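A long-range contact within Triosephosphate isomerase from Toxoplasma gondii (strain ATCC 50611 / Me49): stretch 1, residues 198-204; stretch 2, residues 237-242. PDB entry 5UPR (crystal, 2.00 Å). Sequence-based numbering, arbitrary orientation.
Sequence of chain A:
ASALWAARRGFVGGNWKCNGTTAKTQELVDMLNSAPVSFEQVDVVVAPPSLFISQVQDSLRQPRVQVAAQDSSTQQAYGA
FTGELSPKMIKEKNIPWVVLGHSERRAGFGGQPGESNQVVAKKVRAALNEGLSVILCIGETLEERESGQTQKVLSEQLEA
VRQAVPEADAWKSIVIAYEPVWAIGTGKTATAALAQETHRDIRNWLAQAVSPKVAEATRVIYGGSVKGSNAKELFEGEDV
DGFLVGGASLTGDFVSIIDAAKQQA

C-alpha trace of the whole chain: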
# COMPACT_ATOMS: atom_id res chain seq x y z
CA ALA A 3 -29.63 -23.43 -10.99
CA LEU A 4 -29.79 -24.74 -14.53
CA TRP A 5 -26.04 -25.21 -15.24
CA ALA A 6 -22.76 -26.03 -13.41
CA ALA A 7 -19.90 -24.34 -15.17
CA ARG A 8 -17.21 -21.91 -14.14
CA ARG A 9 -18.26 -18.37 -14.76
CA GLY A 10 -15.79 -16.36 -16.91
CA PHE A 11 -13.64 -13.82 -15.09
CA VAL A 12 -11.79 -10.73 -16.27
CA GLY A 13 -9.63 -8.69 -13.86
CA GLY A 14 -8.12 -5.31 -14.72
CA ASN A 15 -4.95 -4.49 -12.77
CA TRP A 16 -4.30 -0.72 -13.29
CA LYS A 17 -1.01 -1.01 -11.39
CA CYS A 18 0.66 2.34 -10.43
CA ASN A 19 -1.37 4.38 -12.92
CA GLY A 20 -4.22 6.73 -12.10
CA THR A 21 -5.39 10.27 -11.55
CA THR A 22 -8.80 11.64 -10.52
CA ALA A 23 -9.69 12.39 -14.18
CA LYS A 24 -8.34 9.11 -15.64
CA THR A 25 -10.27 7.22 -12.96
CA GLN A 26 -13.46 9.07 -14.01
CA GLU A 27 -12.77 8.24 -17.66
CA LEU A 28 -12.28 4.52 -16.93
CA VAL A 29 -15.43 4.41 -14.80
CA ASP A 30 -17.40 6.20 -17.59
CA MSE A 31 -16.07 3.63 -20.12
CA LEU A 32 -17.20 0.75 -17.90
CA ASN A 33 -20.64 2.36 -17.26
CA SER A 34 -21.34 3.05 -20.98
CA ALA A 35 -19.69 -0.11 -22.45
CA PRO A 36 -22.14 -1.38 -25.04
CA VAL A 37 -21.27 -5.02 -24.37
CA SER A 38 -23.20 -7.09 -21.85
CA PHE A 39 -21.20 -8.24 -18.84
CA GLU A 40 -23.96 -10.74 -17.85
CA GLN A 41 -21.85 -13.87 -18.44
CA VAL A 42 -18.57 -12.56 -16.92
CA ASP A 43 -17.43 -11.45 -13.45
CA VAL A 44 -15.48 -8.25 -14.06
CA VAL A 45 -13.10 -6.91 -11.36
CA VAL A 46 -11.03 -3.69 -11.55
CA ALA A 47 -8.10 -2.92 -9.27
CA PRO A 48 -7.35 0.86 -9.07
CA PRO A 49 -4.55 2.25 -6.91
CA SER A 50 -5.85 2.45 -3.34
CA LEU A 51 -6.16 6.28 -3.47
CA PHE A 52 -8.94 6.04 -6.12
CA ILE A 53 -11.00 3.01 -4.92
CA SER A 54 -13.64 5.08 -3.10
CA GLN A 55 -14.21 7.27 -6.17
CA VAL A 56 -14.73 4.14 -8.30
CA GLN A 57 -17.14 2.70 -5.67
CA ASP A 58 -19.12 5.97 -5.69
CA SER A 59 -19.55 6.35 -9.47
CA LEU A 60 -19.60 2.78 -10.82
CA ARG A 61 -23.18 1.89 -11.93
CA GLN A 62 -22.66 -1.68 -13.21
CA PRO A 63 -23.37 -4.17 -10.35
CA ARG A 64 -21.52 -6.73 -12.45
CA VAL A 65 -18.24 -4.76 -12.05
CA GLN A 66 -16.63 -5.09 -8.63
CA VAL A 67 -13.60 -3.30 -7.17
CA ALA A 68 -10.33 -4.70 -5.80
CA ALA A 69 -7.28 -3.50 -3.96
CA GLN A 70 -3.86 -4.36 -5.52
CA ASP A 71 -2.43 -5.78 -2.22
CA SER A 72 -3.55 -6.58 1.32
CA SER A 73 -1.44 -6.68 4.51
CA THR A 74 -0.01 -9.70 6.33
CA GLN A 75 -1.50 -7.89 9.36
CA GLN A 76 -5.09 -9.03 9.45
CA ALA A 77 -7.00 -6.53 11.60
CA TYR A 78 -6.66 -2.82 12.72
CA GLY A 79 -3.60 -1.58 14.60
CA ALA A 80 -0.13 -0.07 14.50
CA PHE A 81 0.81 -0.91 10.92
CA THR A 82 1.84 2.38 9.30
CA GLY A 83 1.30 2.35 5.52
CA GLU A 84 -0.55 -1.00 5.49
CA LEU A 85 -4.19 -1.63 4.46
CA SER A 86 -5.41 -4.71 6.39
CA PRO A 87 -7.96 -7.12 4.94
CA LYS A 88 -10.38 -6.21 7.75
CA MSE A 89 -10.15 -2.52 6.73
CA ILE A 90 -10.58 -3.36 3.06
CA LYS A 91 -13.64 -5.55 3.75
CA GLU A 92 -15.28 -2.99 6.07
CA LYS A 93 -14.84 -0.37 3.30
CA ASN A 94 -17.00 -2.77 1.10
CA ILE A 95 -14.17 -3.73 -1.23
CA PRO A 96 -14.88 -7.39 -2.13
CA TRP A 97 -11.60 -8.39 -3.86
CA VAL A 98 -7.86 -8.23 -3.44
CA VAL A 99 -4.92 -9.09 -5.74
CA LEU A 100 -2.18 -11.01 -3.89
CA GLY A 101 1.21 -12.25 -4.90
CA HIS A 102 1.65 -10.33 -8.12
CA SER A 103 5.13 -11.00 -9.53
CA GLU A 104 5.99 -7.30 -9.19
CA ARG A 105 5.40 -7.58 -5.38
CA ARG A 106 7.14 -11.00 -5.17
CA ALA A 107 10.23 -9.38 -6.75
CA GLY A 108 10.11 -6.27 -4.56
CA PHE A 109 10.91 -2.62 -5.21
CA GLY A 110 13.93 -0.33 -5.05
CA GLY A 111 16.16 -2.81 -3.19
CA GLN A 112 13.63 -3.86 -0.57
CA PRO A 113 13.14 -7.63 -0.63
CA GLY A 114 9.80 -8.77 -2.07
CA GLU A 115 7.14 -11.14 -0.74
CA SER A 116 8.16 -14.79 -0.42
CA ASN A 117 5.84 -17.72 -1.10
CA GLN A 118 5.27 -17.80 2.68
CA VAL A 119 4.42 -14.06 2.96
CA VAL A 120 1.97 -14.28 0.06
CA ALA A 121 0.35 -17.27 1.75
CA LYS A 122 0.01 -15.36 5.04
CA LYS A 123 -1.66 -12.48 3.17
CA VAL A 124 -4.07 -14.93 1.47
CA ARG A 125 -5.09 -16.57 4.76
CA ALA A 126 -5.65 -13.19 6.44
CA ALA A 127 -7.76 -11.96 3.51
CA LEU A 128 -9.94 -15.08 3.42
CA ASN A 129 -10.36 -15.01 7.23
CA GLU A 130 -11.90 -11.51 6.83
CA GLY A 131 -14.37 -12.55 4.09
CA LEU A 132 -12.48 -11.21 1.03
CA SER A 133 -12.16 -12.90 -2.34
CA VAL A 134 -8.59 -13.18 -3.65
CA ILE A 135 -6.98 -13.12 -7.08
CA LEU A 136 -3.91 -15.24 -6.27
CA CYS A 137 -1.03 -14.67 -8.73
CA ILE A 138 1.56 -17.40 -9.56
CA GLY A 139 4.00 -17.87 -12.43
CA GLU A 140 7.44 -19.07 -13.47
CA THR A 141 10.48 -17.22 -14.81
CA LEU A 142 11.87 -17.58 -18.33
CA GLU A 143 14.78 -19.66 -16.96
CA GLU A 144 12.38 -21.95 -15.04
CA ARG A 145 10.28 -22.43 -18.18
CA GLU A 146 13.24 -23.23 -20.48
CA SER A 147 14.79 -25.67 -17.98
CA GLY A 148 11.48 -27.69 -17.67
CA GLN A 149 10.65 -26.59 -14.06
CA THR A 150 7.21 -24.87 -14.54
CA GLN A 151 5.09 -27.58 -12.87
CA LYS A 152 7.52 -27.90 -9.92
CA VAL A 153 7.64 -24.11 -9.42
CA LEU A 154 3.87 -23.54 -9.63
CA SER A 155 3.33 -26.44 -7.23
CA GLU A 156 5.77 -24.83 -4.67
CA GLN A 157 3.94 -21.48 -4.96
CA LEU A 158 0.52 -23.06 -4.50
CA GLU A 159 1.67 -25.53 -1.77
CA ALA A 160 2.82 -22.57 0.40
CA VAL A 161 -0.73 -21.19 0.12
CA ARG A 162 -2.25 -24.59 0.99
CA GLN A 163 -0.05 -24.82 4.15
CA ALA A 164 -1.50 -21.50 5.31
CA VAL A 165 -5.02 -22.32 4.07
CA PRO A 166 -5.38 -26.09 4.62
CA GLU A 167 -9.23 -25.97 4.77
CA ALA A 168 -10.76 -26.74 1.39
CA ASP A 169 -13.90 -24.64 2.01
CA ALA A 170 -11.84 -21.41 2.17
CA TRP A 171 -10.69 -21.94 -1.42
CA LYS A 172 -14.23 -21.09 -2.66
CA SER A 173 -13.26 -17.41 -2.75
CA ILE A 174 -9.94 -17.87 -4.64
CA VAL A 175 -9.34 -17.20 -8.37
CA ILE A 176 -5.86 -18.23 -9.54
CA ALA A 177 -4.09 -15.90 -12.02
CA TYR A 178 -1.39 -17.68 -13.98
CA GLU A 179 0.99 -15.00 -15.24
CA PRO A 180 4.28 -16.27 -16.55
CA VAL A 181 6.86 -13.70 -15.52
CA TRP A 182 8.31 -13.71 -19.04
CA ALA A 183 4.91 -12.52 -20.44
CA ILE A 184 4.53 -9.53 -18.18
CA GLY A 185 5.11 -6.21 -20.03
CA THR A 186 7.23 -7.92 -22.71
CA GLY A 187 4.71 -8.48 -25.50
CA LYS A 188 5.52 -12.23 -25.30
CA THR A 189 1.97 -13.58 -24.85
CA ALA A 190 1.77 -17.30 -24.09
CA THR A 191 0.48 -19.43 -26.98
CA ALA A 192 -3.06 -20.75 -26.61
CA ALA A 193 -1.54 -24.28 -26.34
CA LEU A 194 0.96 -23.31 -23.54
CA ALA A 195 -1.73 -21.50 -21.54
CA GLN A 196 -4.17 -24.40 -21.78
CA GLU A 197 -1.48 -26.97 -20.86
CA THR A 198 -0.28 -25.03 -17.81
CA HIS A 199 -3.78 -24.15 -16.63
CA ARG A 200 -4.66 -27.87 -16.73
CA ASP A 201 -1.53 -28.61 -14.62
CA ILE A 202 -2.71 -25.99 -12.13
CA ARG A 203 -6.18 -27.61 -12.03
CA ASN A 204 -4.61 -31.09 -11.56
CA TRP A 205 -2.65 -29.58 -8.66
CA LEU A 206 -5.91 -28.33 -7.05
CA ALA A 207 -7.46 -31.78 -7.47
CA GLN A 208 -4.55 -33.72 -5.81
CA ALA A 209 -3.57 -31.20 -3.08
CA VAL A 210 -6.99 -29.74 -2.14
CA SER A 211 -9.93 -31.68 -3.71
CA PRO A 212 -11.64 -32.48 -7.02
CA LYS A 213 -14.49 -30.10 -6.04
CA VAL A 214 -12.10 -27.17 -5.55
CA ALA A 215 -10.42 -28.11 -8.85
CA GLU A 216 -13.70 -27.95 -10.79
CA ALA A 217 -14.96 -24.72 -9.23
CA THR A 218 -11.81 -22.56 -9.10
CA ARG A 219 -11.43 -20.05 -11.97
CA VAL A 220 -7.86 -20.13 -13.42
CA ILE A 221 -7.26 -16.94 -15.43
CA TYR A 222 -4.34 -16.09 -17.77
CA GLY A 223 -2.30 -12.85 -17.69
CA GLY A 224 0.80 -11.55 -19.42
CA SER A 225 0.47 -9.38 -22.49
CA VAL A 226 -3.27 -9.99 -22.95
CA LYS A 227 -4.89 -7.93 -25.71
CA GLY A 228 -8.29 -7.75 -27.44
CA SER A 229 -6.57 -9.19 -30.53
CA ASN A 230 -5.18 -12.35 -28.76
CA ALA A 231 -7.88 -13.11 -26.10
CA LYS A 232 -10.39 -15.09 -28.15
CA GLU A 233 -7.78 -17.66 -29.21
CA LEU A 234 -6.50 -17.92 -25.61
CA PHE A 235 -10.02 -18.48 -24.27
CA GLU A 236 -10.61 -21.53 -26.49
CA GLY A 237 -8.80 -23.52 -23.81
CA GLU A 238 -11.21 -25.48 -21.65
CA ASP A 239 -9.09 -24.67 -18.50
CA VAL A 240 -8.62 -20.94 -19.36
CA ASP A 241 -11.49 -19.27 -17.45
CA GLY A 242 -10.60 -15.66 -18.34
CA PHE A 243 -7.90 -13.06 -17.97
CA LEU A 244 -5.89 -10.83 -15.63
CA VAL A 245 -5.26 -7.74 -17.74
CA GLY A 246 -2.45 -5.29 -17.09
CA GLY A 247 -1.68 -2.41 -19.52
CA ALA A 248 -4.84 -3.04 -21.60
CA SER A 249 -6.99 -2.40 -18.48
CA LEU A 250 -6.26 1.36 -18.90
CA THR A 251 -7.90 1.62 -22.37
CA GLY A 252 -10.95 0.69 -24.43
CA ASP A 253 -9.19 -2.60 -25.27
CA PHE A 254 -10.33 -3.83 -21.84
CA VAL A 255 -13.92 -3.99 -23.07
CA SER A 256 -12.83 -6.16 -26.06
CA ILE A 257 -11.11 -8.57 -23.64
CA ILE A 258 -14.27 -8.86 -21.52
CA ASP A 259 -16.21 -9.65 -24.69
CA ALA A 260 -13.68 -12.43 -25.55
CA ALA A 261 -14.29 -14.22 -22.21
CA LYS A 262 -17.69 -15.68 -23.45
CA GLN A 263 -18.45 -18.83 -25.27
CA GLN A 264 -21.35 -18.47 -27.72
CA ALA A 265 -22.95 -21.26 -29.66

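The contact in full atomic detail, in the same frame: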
# COMPACT_ATOMS: atom_id res chain seq x y z
N THR A 198 -0.71 -25.41 -19.15
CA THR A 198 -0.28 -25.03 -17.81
C THR A 198 -1.49 -24.85 -16.90
O THR A 198 -1.43 -25.19 -15.72
CB THR A 198 0.53 -23.74 -17.81
OG1 THR A 198 1.58 -23.82 -18.75
CG2 THR A 198 1.14 -23.49 -16.43
N HIS A 199 -2.58 -24.31 -17.43
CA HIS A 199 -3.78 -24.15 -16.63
C HIS A 199 -4.32 -25.54 -16.21
O HIS A 199 -4.79 -25.71 -15.10
CB HIS A 199 -4.87 -23.42 -17.34
CG HIS A 199 -4.70 -21.93 -17.38
ND1 HIS A 199 -5.75 -21.08 -17.17
CD2 HIS A 199 -3.63 -21.14 -17.63
CE1 HIS A 199 -5.34 -19.83 -17.27
NE2 HIS A 199 -4.06 -19.83 -17.59
N ARG A 200 -4.25 -26.51 -17.08
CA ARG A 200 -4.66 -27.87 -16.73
C ARG A 200 -3.74 -28.49 -15.64
O ARG A 200 -4.24 -29.17 -14.80
CB ARG A 200 -4.74 -28.74 -17.98
CG ARG A 200 -5.27 -30.17 -17.76
CD ARG A 200 -6.55 -30.17 -16.99
NE ARG A 200 -7.52 -31.07 -17.61
CZ ARG A 200 -8.84 -30.86 -17.65
NH1 ARG A 200 -9.43 -29.80 -17.03
NH2 ARG A 200 -9.64 -31.74 -18.28
N ASP A 201 -2.43 -28.23 -15.68
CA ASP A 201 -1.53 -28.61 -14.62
C ASP A 201 -1.91 -27.96 -13.28
O ASP A 201 -1.83 -28.60 -12.27
CB ASP A 201 -0.08 -28.19 -14.92
CG ASP A 201 0.60 -29.00 -16.01
OD1 ASP A 201 0.13 -30.13 -16.33
OD2 ASP A 201 1.66 -28.51 -16.46
N ILE A 202 -2.28 -26.70 -13.30
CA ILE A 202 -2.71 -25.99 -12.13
C ILE A 202 -3.99 -26.63 -11.58
O ILE A 202 -4.10 -26.86 -10.36
CB ILE A 202 -2.91 -24.48 -12.41
CG1 ILE A 202 -1.56 -23.82 -12.65
CG2 ILE A 202 -3.71 -23.82 -11.26
CD1 ILE A 202 -1.71 -22.52 -13.34
N ARG A 203 -4.91 -26.96 -12.46
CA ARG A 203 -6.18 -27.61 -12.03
C ARG A 203 -5.93 -29.03 -11.50
O ARG A 203 -6.55 -29.41 -10.53
CB ARG A 203 -7.23 -27.57 -13.14
CG ARG A 203 -8.66 -27.78 -12.67
CD ARG A 203 -9.71 -27.67 -13.78
NE ARG A 203 -9.61 -26.38 -14.50
CZ ARG A 203 -10.00 -25.20 -14.03
NH1 ARG A 203 -10.58 -25.06 -12.86
NH2 ARG A 203 -9.81 -24.11 -14.78
N ASN A 204 -4.97 -29.75 -12.05
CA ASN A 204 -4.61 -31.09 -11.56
C ASN A 204 -3.96 -30.92 -10.20
O ASN A 204 -4.16 -31.77 -9.34
CB ASN A 204 -3.65 -31.88 -12.47
CG ASN A 204 -4.26 -32.29 -13.80
OD1 ASN A 204 -5.48 -32.34 -13.97
ND2 ASN A 204 -3.38 -32.55 -14.80
N GLY A 237 -9.16 -22.49 -24.75
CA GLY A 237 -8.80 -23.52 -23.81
C GLY A 237 -9.88 -23.77 -22.77
O GLY A 237 -10.38 -22.88 -22.11
N GLU A 238 -10.22 -25.03 -22.62
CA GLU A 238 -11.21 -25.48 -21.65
C GLU A 238 -10.84 -25.12 -20.17
O GLU A 238 -11.72 -24.98 -19.37
CB GLU A 238 -11.31 -27.01 -21.86
CG GLU A 238 -11.94 -27.84 -20.85
CD GLU A 238 -12.01 -29.32 -21.38
OE1 GLU A 238 -11.96 -29.59 -22.63
OE2 GLU A 238 -12.17 -30.21 -20.56
N ASP A 239 -9.56 -25.01 -19.86
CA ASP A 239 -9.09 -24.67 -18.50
C ASP A 239 -8.67 -23.18 -18.35
O ASP A 239 -8.17 -22.79 -17.27
CB ASP A 239 -7.95 -25.60 -18.15
CG ASP A 239 -8.47 -27.04 -18.01
OD1 ASP A 239 -9.14 -27.33 -17.01
OD2 ASP A 239 -8.30 -27.88 -18.90
N VAL A 240 -8.88 -22.38 -19.40
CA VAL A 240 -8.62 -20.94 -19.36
C VAL A 240 -9.96 -20.26 -19.12
O VAL A 240 -10.81 -20.28 -19.99
CB VAL A 240 -8.02 -20.44 -20.67
CG1 VAL A 240 -7.83 -18.88 -20.67
CG2 VAL A 240 -6.65 -21.08 -20.86
N ASP A 241 -10.17 -19.77 -17.90
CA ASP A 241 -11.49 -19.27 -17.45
C ASP A 241 -11.64 -17.74 -17.59
O ASP A 241 -12.64 -17.17 -17.20
CB ASP A 241 -11.73 -19.65 -16.00
CG ASP A 241 -11.70 -21.16 -15.79
OD1 ASP A 241 -12.23 -21.87 -16.62
OD2 ASP A 241 -11.11 -21.67 -14.82
N GLY A 242 -10.61 -17.11 -18.13
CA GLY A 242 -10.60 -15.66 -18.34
C GLY A 242 -9.22 -15.08 -18.24
O GLY A 242 -8.24 -15.76 -18.49

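Stretch 2 is an irregular loop that packs against one side of a helix, meeting it through His 199, Arg 200 and Arg 203, which lie within about one turn of each other; 353 Å² is buried, counting both sides. The loop opens with a type I turn from Gly 237 to Val 240, closed by a hydrogen bond from Val 240 N to Gly 237 O (3.1 Å).

Glu 238 is exposed, and its extended side chain brings OE2 to 3.7 Å from Arg 200 NH2. This is a long salt bridge, a weak charge attraction suited to an exposed acid.

Asp 239 is the centre of the contact. Its CB points toward the helix, and the short side chain sets one carboxylate oxygen between two arginines: OD1 lies 2.5 Å from Arg 200 NH1 and 2.7 Å from Arg 203 NE, forming a salt bridge with each. The acid is buried, but these two positive charges offset its own. Its backbone also serves, since the carbonyl O accepts a hydrogen bond from His 199 ND1 at 3.0 Å, near the plane of the imidazole ring, and another from Arg 203 NH2 at 3.3 Å. The first bond identifies ND1 as a protonated nitrogen.

Val 240 supplies the apolar part. Its CG2 sits over one face of the His 199 ring, 4.0 Å from the ring centroid, in a CH-pi contact that a branched aliphatic side chain suits well.

Asp 241 starts out sideways, but its carboxylate reaches the helix: OD2 accepts a hydrogen bond from Arg 203 NH2 (2.8 Å) within a salt bridge. Arg 203 thus spans both aspartates along the edge of its planar guanidinium, a task suited to its several N-H donors.

Gly 242 adds almost nothing to the contact, but its backbone angles call for glycine.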